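Local structure of chorismate mutase protein (Bartonella henselae, 3RMI) at residues L32-R35 against F36-T39. The protein probably catalyses the rearrangement of chorismate to prephenate, the step that leads from the shikimate pathway toward phenylalanine and tyrosine. Residues are numbered along the deposited sequence; the frame is centred on the assembly and turned at random.
With MLT (D-malate), chain D.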
loop_
_atom_site.group_PDB
_atom_site.type_symbol
_atom_site.label_atom_id
_atom_site.label_comp_id
_atom_site.label_asym_id
_atom_site.label_seq_id
_atom_site.Cartn_x
_atom_site.Cartn_y
_atom_site.Cartn_z
ATOM N N LEU A 32 -0.915 6.095 -4.827
ATOM C CA LEU A 32 -1.723 6.443 -3.659
ATOM C C LEU A 32 -2.044 7.947 -3.542
ATOM O O LEU A 32 -3.151 8.306 -3.121
ATOM C CB LEU A 32 -1.036 5.996 -2.396
ATOM C CG LEU A 32 -1.014 4.519 -2.050
ATOM C CD1 LEU A 32 -0.085 4.394 -0.801
ATOM C CD2 LEU A 32 -2.394 4.028 -1.734
ATOM N N ALA A 33 -1.107 8.818 -3.904
ATOM C CA ALA A 33 -1.433 10.232 -3.982
ATOM C C ALA A 33 -2.659 10.448 -4.851
ATOM O O ALA A 33 -3.546 11.199 -4.479
ATOM C CB ALA A 33 -0.274 11.059 -4.539
ATOM N N GLU A 34 -2.704 9.828 -6.029
ATOM C CA GLU A 34 -3.883 10.016 -6.877
ATOM C C GLU A 34 -5.131 9.373 -6.275
ATOM O O GLU A 34 -6.211 9.949 -6.356
ATOM C CB GLU A 34 -3.655 9.512 -8.299
ATOM C CG GLU A 34 -2.738 10.413 -9.125
ATOM C CD GLU A 34 -3.239 11.859 -9.229
ATOM O OE1 GLU A 34 -4.424 12.101 -9.602
ATOM O OE2 GLU A 34 -2.428 12.756 -8.932
ATOM N N ARG A 35 -4.978 8.205 -5.662
ATOM C CA ARG A 35 -6.120 7.501 -5.056
ATOM C C ARG A 35 -6.747 8.363 -3.983
ATOM O O ARG A 35 -7.984 8.430 -3.878
ATOM C CB ARG A 35 -5.671 6.212 -4.401
ATOM C CG ARG A 35 -6.823 5.221 -4.112
ATOM C CD ARG A 35 -6.342 4.144 -3.195
ATOM N NE ARG A 35 -7.276 3.039 -3.020
ATOM C CZ ARG A 35 -8.361 3.076 -2.238
ATOM N NH1 ARG A 35 -8.719 4.184 -1.599
ATOM N NH2 ARG A 35 -9.108 2.009 -2.117
ATOM N N PHE A 36 -5.891 9.025 -3.185
ATOM C CA PHE A 36 -6.378 9.888 -2.115
ATOM C C PHE A 36 -6.988 11.200 -2.644
ATOM O O PHE A 36 -7.881 11.761 -2.021
ATOM C CB PHE A 36 -5.294 10.111 -1.050
ATOM C CG PHE A 36 -5.289 9.042 -0.002
ATOM C CD1 PHE A 36 -6.210 9.081 1.043
ATOM C CD2 PHE A 36 -4.462 7.939 -0.116
ATOM C CE1 PHE A 36 -6.246 8.074 1.994
ATOM C CE2 PHE A 36 -4.508 6.905 0.828
ATOM C CZ PHE A 36 -5.396 6.987 1.880
ATOM N N ARG A 37 -6.536 11.675 -3.802
ATOM C CA ARG A 37 -7.210 12.765 -4.461
ATOM C C ARG A 37 -8.638 12.337 -4.781
ATOM O O ARG A 37 -9.558 13.088 -4.514
ATOM C CB ARG A 37 -6.456 13.229 -5.712
ATOM C CG ARG A 37 -5.472 14.347 -5.375
ATOM C CD ARG A 37 -4.218 14.423 -6.289
ATOM N NE ARG A 37 -4.517 14.964 -7.625
ATOM C CZ ARG A 37 -4.483 16.248 -7.987
ATOM N NH1 ARG A 37 -4.169 17.197 -7.121
ATOM N NH2 ARG A 37 -4.773 16.587 -9.240
ATOM N N CYS A 38 -8.829 11.116 -5.273
ATOM C CA CYS A 38 -10.184 10.628 -5.586
ATOM C C CYS A 38 -11.019 10.432 -4.366
ATOM O O CYS A 38 -12.135 10.903 -4.324
ATOM C CB CYS A 38 -10.164 9.305 -6.332
ATOM S SG CYS A 38 -9.685 9.505 -7.989
ATOM N N THR A 39 -10.496 9.734 -3.367
ATOM C CA THR A 39 -11.306 9.474 -2.178
ATOM C C THR A 39 -11.609 10.747 -1.433
ATOM O O THR A 39 -12.567 10.792 -0.676
ATOM C CB THR A 39 -10.665 8.488 -1.210
ATOM O OG1 THR A 39 -9.361 8.959 -0.823
ATOM C CG2 THR A 39 -10.590 7.108 -1.827
HETATM C C1 MLT D . -15.195 5.131 -0.547
HETATM O O1 MLT D . -16.408 5.455 -0.353
HETATM O O2 MLT D . -14.517 5.135 0.471
HETATM C C2 MLT D . -14.600 4.800 -1.897
HETATM O O3 MLT D . -15.692 4.295 -2.602
HETATM C C3 MLT D . -13.488 3.774 -2.132
HETATM C C4 MLT D . -12.615 3.295 -0.954
HETATM O O4 MLT D . -13.128 2.748 0.093
HETATM O O5 MLT D . -11.356 3.370 -1.020
HETATM O O HOH W 1 -7.568 6.617 -1.291
#
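The F36 ring has the L32 carbonyl oxygen at its edge, in plane, with F36 CD2 3.3 Å from L32 O. A water sits over the centre of one face. CE2 of the ring also meets CD2 of L32 at 4.4 Å. F79 of the second subunit meets the same ring with steeply inclined planes. The R35 guanidinium has malate O5 at its edge, near its plane, and the water over F36 in it. R35 NH1 and NH2 both donate to malate O5, each at 2.8 Å, so one oxygen is gripped by two bent bonds. NH1 also donates to the water at 2.7 Å, and the water bonds T39 OG1. The R35 chain is extended, with CG anti to the backbone N (chi1 -163°), and reaches past T39, whose CG2 lies 3.5 Å from R35 NH1. The eight residues form about two turns of the long helix 4-48 in the all-helical chorismate mutase dimer. Its two chains share the malate pocket, probably the active site: K46, R58, Q62 and R18 of the second subunit also bind malate, and D25 of that subunit pairs with R35 NE. F36, R37, C38 and T39 each give their backbone N-H to the carbonyl four residues back. On another side of the helix, E34 and R37 lie side by side. R37 NE lies 3.3 Å from E34 OE2 in a salt bridge, the carboxylate and guanidinium planes turned 58° apart; its hydrogen bond to OE1 is weak.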